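Local coordinates for protein N-acetylglucosaminidase (Paenibacillus barengoltzii, PDB 6INX) that probably cleaves N-acetylglucosamine linkages in glycans, using the TIM-barrel fold of glycoside hydrolase family 18, at residues Q192-H197 against G206-I211; T199-G204 against E285-Y290; L182-M187 against I211-S216. One frame throughout, in Å; residues are numbered along the deposited sequence.

Contact 1. Residues Q192-H197 against G206-I211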
loop_
_atom_site.group_PDB
_atom_site.type_symbol
_atom_site.label_atom_id
_atom_site.label_comp_id
_atom_site.label_asym_id
_atom_site.label_seq_id
_atom_site.Cartn_x
_atom_site.Cartn_y
_atom_site.Cartn_z
ATOM N N GLN A 192 -6.418 4.901 3.904
ATOM C CA GLN A 192 -6.937 3.547 3.762
ATOM C C GLN A 192 -8.159 3.328 4.644
ATOM O O GLN A 192 -8.247 3.841 5.763
ATOM C CB GLN A 192 -5.849 2.478 4.016
ATOM C CG GLN A 192 -5.340 2.424 5.441
ATOM C CD GLN A 192 -4.248 1.391 5.596
ATOM O OE1 GLN A 192 -3.124 1.585 5.122
ATOM N NE2 GLN A 192 -4.584 0.262 6.236
ATOM N N THR A 193 -9.088 2.524 4.123
ATOM C CA THR A 193 -10.290 2.154 4.853
ATOM C C THR A 193 -10.163 0.795 5.524
ATOM O O THR A 193 -11.090 0.377 6.225
ATOM C CB THR A 193 -11.503 2.138 3.921
ATOM O OG1 THR A 193 -11.235 1.253 2.831
ATOM C CG2 THR A 193 -11.798 3.525 3.372
ATOM N N LEU A 194 -9.037 0.106 5.349
ATOM C CA LEU A 194 -8.791 -1.148 6.052
ATOM C C LEU A 194 -8.128 -0.846 7.390
ATOM O O LEU A 194 -7.157 -0.086 7.444
ATOM C CB LEU A 194 -7.850 -2.027 5.228
ATOM C CG LEU A 194 -7.766 -3.449 5.774
ATOM C CD1 LEU A 194 -9.059 -4.198 5.502
ATOM C CD2 LEU A 194 -6.587 -4.183 5.140
ATOM N N THR A 195 -8.643 -1.442 8.464
ATOM C CA THR A 195 -8.021 -1.224 9.757
ATOM C C THR A 195 -6.679 -1.945 9.840
ATOM O O THR A 195 -6.405 -2.924 9.127
ATOM C CB THR A 195 -8.914 -1.708 10.902
ATOM O OG1 THR A 195 -9.057 -3.137 10.846
ATOM C CG2 THR A 195 -10.294 -1.073 10.834
ATOM N N GLY A 196 -5.830 -1.434 10.718
ATOM C CA GLY A 196 -4.558 -2.070 10.991
ATOM C C GLY A 196 -3.766 -1.215 11.958
ATOM O O GLY A 196 -4.255 -0.206 12.458
ATOM N N HIS A 197 -2.534 -1.636 12.198
ATOM C CA HIS A 197 -1.692 -0.959 13.175
ATOM C C HIS A 197 -0.988 0.222 12.522
ATOM O O HIS A 197 -0.341 0.062 11.486
ATOM C CB HIS A 197 -0.636 -1.943 13.665
ATOM C CG HIS A 197 -1.207 -3.180 14.285
ATOM N ND1 HIS A 197 -2.062 -3.140 15.364
ATOM C CD2 HIS A 197 -1.054 -4.488 13.970
ATOM C CE1 HIS A 197 -2.408 -4.373 15.694
ATOM N NE2 HIS A 197 -1.807 -5.211 14.865
ATOM N N GLY A 206 -1.873 -11.653 7.308
ATOM C CA GLY A 206 -3.244 -11.332 6.972
ATOM C C GLY A 206 -3.535 -9.873 6.701
ATOM O O GLY A 206 -4.691 -9.543 6.430
ATOM N N ASP A 207 -2.544 -8.990 6.797
ATOM C CA ASP A 207 -2.698 -7.574 6.473
ATOM C C ASP A 207 -2.367 -7.358 4.999
ATOM O O ASP A 207 -1.279 -7.722 4.553
ATOM C CB ASP A 207 -1.733 -6.757 7.337
ATOM C CG ASP A 207 -2.035 -5.268 7.314
ATOM O OD1 ASP A 207 -2.861 -4.835 6.487
ATOM O OD2 ASP A 207 -1.424 -4.528 8.123
ATOM N N LEU A 208 -3.301 -6.760 4.241
ATOM C CA LEU A 208 -3.013 -6.445 2.840
ATOM C C LEU A 208 -1.896 -5.419 2.714
ATOM O O LEU A 208 -1.203 -5.377 1.690
ATOM C CB LEU A 208 -4.266 -5.910 2.133
ATOM C CG LEU A 208 -5.418 -6.897 1.948
ATOM C CD1 LEU A 208 -6.609 -6.192 1.304
ATOM C CD2 LEU A 208 -5.011 -8.108 1.124
ATOM N N PHE A 209 -1.707 -4.587 3.732
ATOM C CA PHE A 209 -0.651 -3.587 3.762
ATOM C C PHE A 209 0.512 -4.168 4.552
ATOM O O PHE A 209 0.300 -4.776 5.606
ATOM C CB PHE A 209 -1.189 -2.308 4.403
ATOM C CG PHE A 209 -2.296 -1.673 3.607
ATOM C CD1 PHE A 209 -2.003 -0.719 2.641
ATOM C CD2 PHE A 209 -3.610 -2.040 3.798
ATOM C CE1 PHE A 209 -3.016 -0.146 1.887
ATOM C CE2 PHE A 209 -4.632 -1.468 3.040
ATOM C CZ PHE A 209 -4.325 -0.514 2.093
ATOM N N ARG A 210 1.729 -4.046 4.016
ATOM C CA ARG A 210 2.858 -4.835 4.502
ATOM C C ARG A 210 3.912 -4.026 5.254
ATOM O O ARG A 210 4.947 -4.585 5.624
ATOM C CB ARG A 210 3.497 -5.636 3.362
ATOM C CG ARG A 210 2.494 -6.443 2.521
ATOM C CD ARG A 210 1.683 -7.441 3.348
ATOM N NE ARG A 210 2.517 -8.486 3.923
ATOM C CZ ARG A 210 2.182 -9.202 4.992
ATOM N NH1 ARG A 210 1.027 -8.983 5.610
ATOM N NH2 ARG A 210 3.023 -10.125 5.446
ATOM N N ILE A 211 3.674 -2.742 5.507
ATOM C CA ILE A 211 4.670 -1.894 6.156
ATOM C C ILE A 211 4.655 -2.096 7.673
ATOM O O ILE A 211 3.672 -2.550 8.266
ATOM C CB ILE A 211 4.457 -0.419 5.756
ATOM C CG1 ILE A 211 5.694 0.451 6.046
ATOM C CG2 ILE A 211 3.228 0.141 6.450
ATOM C CD1 ILE A 211 6.976 0.012 5.346
HETATM O O HOH W 1 -4.128 -2.575 7.282
HETATM O O HOH W 2 -1.352 -3.949 10.810
#
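Gln192 and Phe209 reach toward each other tip to tip, and the flat amide of the first lies over one face of the ring of the second, the two planes 30° apart. OE1 of Gln192 sits 3.5 Å above the plane of the Phe209 ring, over its centre, and NE2 of Gln192 comes within 3.5 Å of Phe209 CD2. Which end of the amide is nitrogen follows from a bond inside the same segment, Gln192 NE2 to Leu194 O, 2.9 Å long and nearly straight at 175°, with the acceptor in the amide plane. That bond also fixes the rotation of the group over the ring. Leu194 meets Phe209 differently: its CD2 is at the ring edge, 3.9 Å from Phe209 CD2. The same methyl, Leu194 CD2, lies 4.2 Å from Leu208 CB.

Asp207 sets the position of Phe209 by an Asx turn, in which Phe209 N donates to Asp207 OD1 (3.0 Å) from above the carboxylate plane. A water bridges Asp207 OD1 to Thr195 O, while a second joins Asp207 OD2 to His197 N. OD2 has a further and stronger partner in the salt bridge to Arg188. Phe209 also packs on Phe209 of the second subunit, placing this loop at the dimer interface.

The contact is buried between two limbs of the long loop that runs from strand 179-183 to helix 213-222, and Gln192 O is held by Trp241 at the end of strand 237-241.

Contact 2. Residues T199-G204 against E285-Y290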
loop_
_atom_site.group_PDB
_atom_site.type_symbol
_atom_site.label_atom_id
_atom_site.label_comp_id
_atom_site.label_asym_id
_atom_site.label_seq_id
_atom_site.Cartn_x
_atom_site.Cartn_y
_atom_site.Cartn_z
ATOM N N THR A 199 1.510 2.056 13.902
ATOM C CA THR A 199 2.869 2.261 14.376
ATOM C C THR A 199 3.479 0.928 14.823
ATOM O O THR A 199 4.200 0.844 15.820
ATOM C CB THR A 199 2.903 3.399 15.403
ATOM O OG1 THR A 199 4.254 3.763 15.712
ATOM C CG2 THR A 199 2.116 3.065 16.677
ATOM N N ASN A 200 3.229 -0.118 14.036
ATOM C CA ASN A 200 3.588 -1.480 14.415
ATOM C C ASN A 200 5.063 -1.795 14.188
ATOM O O ASN A 200 5.627 -1.510 13.129
ATOM C CB ASN A 200 2.751 -2.495 13.626
ATOM C CG ASN A 200 2.802 -2.279 12.104
ATOM O OD1 ASN A 200 2.668 -1.146 11.605
ATOM N ND2 ASN A 200 2.968 -3.379 11.355
ATOM N N LEU A 201 5.668 -2.443 15.187
ATOM C CA LEU A 201 7.045 -2.893 15.061
ATOM C C LEU A 201 7.217 -3.887 13.912
ATOM O O LEU A 201 8.125 -3.742 13.088
ATOM C CB LEU A 201 7.512 -3.495 16.391
ATOM C CG LEU A 201 8.959 -3.978 16.382
ATOM C CD1 LEU A 201 9.894 -2.842 15.987
ATOM C CD2 LEU A 201 9.338 -4.529 17.753
ATOM N N TYR A 202 6.376 -4.931 13.850
ATOM C CA TYR A 202 6.512 -5.949 12.816
ATOM C C TYR A 202 5.242 -6.057 11.983
ATOM O O TYR A 202 4.141 -5.737 12.435
ATOM C CB TYR A 202 6.804 -7.344 13.403
ATOM C CG TYR A 202 8.112 -7.469 14.148
ATOM C CD1 TYR A 202 9.328 -7.490 13.487
ATOM C CD2 TYR A 202 8.118 -7.578 15.530
ATOM C CE1 TYR A 202 10.523 -7.615 14.195
ATOM C CE2 TYR A 202 9.295 -7.702 16.237
ATOM C CZ TYR A 202 10.488 -7.720 15.570
ATOM O OH TYR A 202 11.658 -7.846 16.292
ATOM N N THR A 203 5.406 -6.552 10.760
ATOM C CA THR A 203 4.280 -6.783 9.863
ATOM C C THR A 203 3.533 -8.044 10.281
ATOM O O THR A 203 4.141 -9.055 10.633
ATOM C CB THR A 203 4.787 -6.913 8.428
ATOM O OG1 THR A 203 5.491 -5.712 8.080
ATOM C CG2 THR A 203 3.633 -7.130 7.450
ATOM N N GLY A 204 2.208 -7.968 10.273
ATOM C CA GLY A 204 1.372 -9.076 10.691
ATOM C C GLY A 204 0.800 -9.884 9.540
ATOM O O GLY A 204 0.515 -9.354 8.466
ATOM N N GLU A 285 2.248 -10.923 17.036
ATOM C CA GLU A 285 3.143 -10.922 15.890
ATOM C C GLU A 285 3.662 -9.520 15.601
ATOM O O GLU A 285 4.867 -9.323 15.449
ATOM C CB GLU A 285 2.461 -11.501 14.649
ATOM C CG GLU A 285 3.445 -11.673 13.496
ATOM C CD GLU A 285 2.823 -12.341 12.283
ATOM O OE1 GLU A 285 1.584 -12.409 12.215
ATOM O OE2 GLU A 285 3.576 -12.791 11.397
ATOM N N ALA A 286 2.762 -8.542 15.554
ATOM C CA ALA A 286 3.169 -7.179 15.245
ATOM C C ALA A 286 3.850 -6.506 16.424
ATOM O O ALA A 286 4.524 -5.489 16.233
ATOM C CB ALA A 286 1.936 -6.369 14.841
ATOM N N LYS A 287 3.664 -7.044 17.636
ATOM C CA LYS A 287 4.063 -6.388 18.889
ATOM C C LYS A 287 3.365 -5.036 19.070
ATOM O O LYS A 287 3.999 -4.015 19.354
ATOM C CB LYS A 287 5.586 -6.264 19.044
ATOM C CG LYS A 287 6.401 -7.543 18.831
ATOM C CD LYS A 287 5.951 -8.677 19.733
ATOM C CE LYS A 287 6.845 -9.899 19.535
ATOM N NZ LYS A 287 6.252 -11.136 20.122
ATOM N N ALA A 288 2.041 -5.033 18.915
ATOM C CA ALA A 288 1.265 -3.801 18.969
ATOM C C ALA A 288 -0.057 -3.994 19.700
ATOM O O ALA A 288 -0.726 -5.024 19.515
ATOM C CB ALA A 288 0.979 -3.272 17.553
ATOM N N PRO A 289 -0.465 -3.024 20.517
ATOM C CA PRO A 289 -1.783 -3.080 21.147
ATOM C C PRO A 289 -2.847 -2.419 20.289
ATOM O O PRO A 289 -2.578 -1.529 19.479
ATOM C CB PRO A 289 -1.558 -2.256 22.421
ATOM C CG PRO A 289 -0.673 -1.120 21.930
ATOM C CD PRO A 289 0.280 -1.815 20.926
ATOM N N TYR A 290 -4.085 -2.859 20.486
ATOM C CA TYR A 290 -5.218 -2.252 19.803
ATOM C C TYR A 290 -6.462 -2.387 20.670
ATOM O O TYR A 290 -6.542 -3.271 21.527
ATOM C CB TYR A 290 -5.432 -2.820 18.391
ATOM C CG TYR A 290 -5.698 -4.312 18.287
ATOM C CD1 TYR A 290 -4.660 -5.227 18.401
ATOM C CD2 TYR A 290 -6.966 -4.791 18.000
ATOM C CE1 TYR A 290 -4.890 -6.596 18.273
ATOM C CE2 TYR A 290 -7.213 -6.158 17.865
ATOM C CZ TYR A 290 -6.164 -7.050 18.004
ATOM O OH TYR A 290 -6.418 -8.403 17.869
HETATM O O HOH W 3 4.500 -1.886 17.714
#
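Ala286 and Tyr202 join the turn of a beta hairpin, strands 279-283 and 288-292, to a loop of the barrel. The turn ends in a G1 beta bulge, with Lys287 and Ala288 both facing Asp283, and the hairpin belongs to the antiparallel sheet inserted between barrel strands 230-235 and 320-324, as in many family 18 chitinases.

Ala286 is gripped through its backbone: Tyr202 N donates to Ala286 O (3.1 Å, 164°), the donor tilted 30° from the carbonyl plane. In return Ala286 CA makes a CA-H...O contact with Tyr202 O at 3.3 Å, so the two residues meet through one hydrogen bond and one CA-H...O contact. The methyl, Ala286 CB, lies 3.3 Å from Tyr202 O and 4.1 Å from Asn200 CB.

Tyr202 sets its CB against Glu285 O (3.4 Å). Its ring meets the hairpin at an edge, where Lys287 CG lies in the ring plane, 3.7 Å from Tyr202 CD2.

Glu285 is extended, CG anti to the backbone N (chi1 -173°), and its end comes up to Thr203 and Gly204. Its carboxylate reaches beyond the contact, OE1 accepting from Thr205 N. The same Glu285 OE1 lies 3.7 Å from Gly204 CA.

Contact 3. Residues L182-M187 against I211-S216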
loop_
_atom_site.group_PDB
_atom_site.type_symbol
_atom_site.label_atom_id
_atom_site.label_comp_id
_atom_site.label_asym_id
_atom_site.label_seq_id
_atom_site.Cartn_x
_atom_site.Cartn_y
_atom_site.Cartn_z
ATOM N N LEU A 182 12.832 7.984 10.844
ATOM C CA LEU A 182 11.783 7.314 10.092
ATOM C C LEU A 182 10.466 7.503 10.824
ATOM O O LEU A 182 10.314 7.086 11.981
ATOM C CB LEU A 182 12.085 5.826 9.912
ATOM C CG LEU A 182 13.424 5.460 9.290
ATOM C CD1 LEU A 182 13.499 3.943 9.126
ATOM C CD2 LEU A 182 13.585 6.189 7.971
ATOM N N MET A 183 9.507 8.125 10.150
ATOM C CA MET A 183 8.199 8.365 10.753
ATOM C C MET A 183 7.392 7.069 10.674
ATOM O O MET A 183 6.478 6.909 9.859
ATOM C CB MET A 183 7.499 9.523 10.056
ATOM C CG MET A 183 8.092 10.884 10.443
ATOM S SD MET A 183 7.217 12.275 9.705
ATOM C CE MET A 183 7.671 11.996 8.004
ATOM N N THR A 184 7.768 6.122 11.542
ATOM C CA THR A 184 7.092 4.821 11.615
ATOM C C THR A 184 5.819 4.924 12.467
ATOM O O THR A 184 5.611 4.217 13.457
ATOM C CB THR A 184 8.041 3.714 12.073
ATOM O OG1 THR A 184 8.625 4.053 13.339
ATOM C CG2 THR A 184 9.145 3.488 11.049
ATOM N N TYR A 185 4.960 5.845 12.039
ATOM C CA TYR A 185 3.637 6.070 12.596
ATOM C C TYR A 185 2.793 6.657 11.476
ATOM O O TYR A 185 3.316 7.071 10.436
ATOM C CB TYR A 185 3.654 6.942 13.868
ATOM C CG TYR A 185 4.524 8.179 13.852
ATOM C CD1 TYR A 185 4.185 9.285 13.094
ATOM C CD2 TYR A 185 5.683 8.245 14.622
ATOM C CE1 TYR A 185 4.975 10.428 13.098
ATOM C CE2 TYR A 185 6.474 9.394 14.641
ATOM C CZ TYR A 185 6.115 10.470 13.867
ATOM O OH TYR A 185 6.883 11.616 13.862
ATOM N N ASP A 186 1.474 6.685 11.683
ATOM C CA ASP A 186 0.524 6.969 10.592
ATOM C C ASP A 186 0.777 6.060 9.390
ATOM O O ASP A 186 0.483 6.431 8.249
ATOM C CB ASP A 186 0.545 8.433 10.124
ATOM C CG ASP A 186 0.295 9.416 11.232
ATOM O OD1 ASP A 186 -0.429 9.084 12.187
ATOM O OD2 ASP A 186 0.833 10.546 11.127
ATOM N N MET A 187 1.346 4.871 9.625
ATOM C CA MET A 187 1.689 3.997 8.503
ATOM C C MET A 187 0.450 3.421 7.848
ATOM O O MET A 187 0.496 3.039 6.668
ATOM C CB MET A 187 2.629 2.875 8.944
ATOM C CG MET A 187 4.046 3.388 9.256
ATOM S SD MET A 187 5.266 2.114 9.615
ATOM C CE MET A 187 4.691 1.569 11.231
ATOM N N ILE A 211 3.674 -2.742 5.507
ATOM C CA ILE A 211 4.670 -1.894 6.156
ATOM C C ILE A 211 4.655 -2.096 7.673
ATOM O O ILE A 211 3.672 -2.550 8.266
ATOM C CB ILE A 211 4.457 -0.419 5.756
ATOM C CG1 ILE A 211 5.694 0.451 6.046
ATOM C CG2 ILE A 211 3.228 0.141 6.450
ATOM C CD1 ILE A 211 6.976 0.012 5.346
ATOM N N SER A 212 5.783 -1.757 8.298
ATOM C CA SER A 212 6.014 -1.873 9.732
ATOM C C SER A 212 7.333 -1.158 9.999
ATOM O O SER A 212 8.041 -0.785 9.062
ATOM C CB SER A 212 6.102 -3.342 10.177
ATOM O OG SER A 212 7.222 -3.983 9.585
ATOM N N VAL A 213 7.669 -0.979 11.284
ATOM C CA VAL A 213 8.999 -0.464 11.625
ATOM C C VAL A 213 10.076 -1.329 10.985
ATOM O O VAL A 213 10.992 -0.834 10.318
ATOM C CB VAL A 213 9.200 -0.412 13.152
ATOM C CG1 VAL A 213 10.679 -0.110 13.473
ATOM C CG2 VAL A 213 8.272 0.587 13.818
ATOM N N ASP A 214 9.967 -2.647 11.183
ATOM C CA ASP A 214 10.974 -3.572 10.683
ATOM C C ASP A 214 11.084 -3.488 9.161
ATOM O O ASP A 214 12.188 -3.414 8.609
ATOM C CB ASP A 214 10.593 -4.980 11.166
ATOM C CG ASP A 214 11.532 -6.063 10.684
ATOM O OD1 ASP A 214 12.763 -5.958 10.874
ATOM O OD2 ASP A 214 11.000 -7.060 10.140
ATOM N N ALA A 215 9.946 -3.479 8.460
ATOM C CA ALA A 215 10.006 -3.400 7.003
ATOM C C ALA A 215 10.563 -2.057 6.538
ATOM O O ALA A 215 11.288 -1.995 5.537
ATOM C CB ALA A 215 8.629 -3.651 6.385
ATOM N N SER A 216 10.248 -0.980 7.260
ATOM C CA SER A 216 10.741 0.349 6.899
ATOM C C SER A 216 12.251 0.439 7.079
ATOM O O SER A 216 12.960 0.910 6.184
ATOM C CB SER A 216 10.003 1.416 7.720
ATOM O OG SER A 216 10.469 2.717 7.395
#
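Thr184 and Val213 mark the closest approach of the two backbones, their CA atoms 5.6 Å apart, where the chain leaves strand 179-183 through two successive inverse gamma turns, centred on Met183 and Thr184, and faces the start of helix 213-222. The side chains of Thr184 and Val213 cross at about a right angle, Val213 CG2 lying 3.5 Å from Thr184 OG1. The hydroxyl is satisfied elsewhere, by a hydrogen bond with Gly233 N of strand 230-235.

Met187 contributes the largest buried area. Its CB rests 3.7 Å from Ile211 CG2, the two side chains again at about a right angle. The bend at chi3 (-71°) brings Met187 CE back to 3.9 Å from Val213 N, while Met187 SD lies 3.9 Å from Ser212 C, and the thioether thus packs on the backbone just ahead of the helix. Ser212 is the N-cap: its OG accepts from Ala215 N (3.0 Å, 167°) and is also hydrogen-bonded to Thr203 OG1. On the strand itself, Leu182 CD1 lies 3.7 Å from Ser216 OG, a hydroxyl hydrogen-bonded to Ala160 O.

Met183 and Tyr185 point away from the helix; in the run Met183 to Asp186 the sequence fits the MxYD motif that lines the substrate cleft in family 18 relatives, so the contact probably backs that wall of the site. It is a strand-to-following-helix packing of the barrel: strand 179-183 lies between the parallel strands 153-159 and 230-235, with helix 213-222 on its outer side and Val213 also touching Ile232 of strand 230-235.

How the contacts relate
From the N terminus, the chain leaves barrel strand 179-183 and enters a loop without helix or strand, which contact 3 closes by bringing 211-216 back to 182-187. Contact 1 is nested inside that loop, folding 192-197 onto 206-211, and Ile211 belongs to both contacts. Contact 2 crosses the other two: 199-204 leaves from within the loop to meet 285-290, on the hairpin of the inserted antiparallel sheet. Bonds run between the contacts, with Arg210 O close to Thr203 OG1 (2.8 Å), Asn200 O to Val213 N (2.8 Å) and Thr199 OG1 to Thr184 O (2.7 Å). Together they tie barrel, long loop and inserted sheet on one side of the chain's centre.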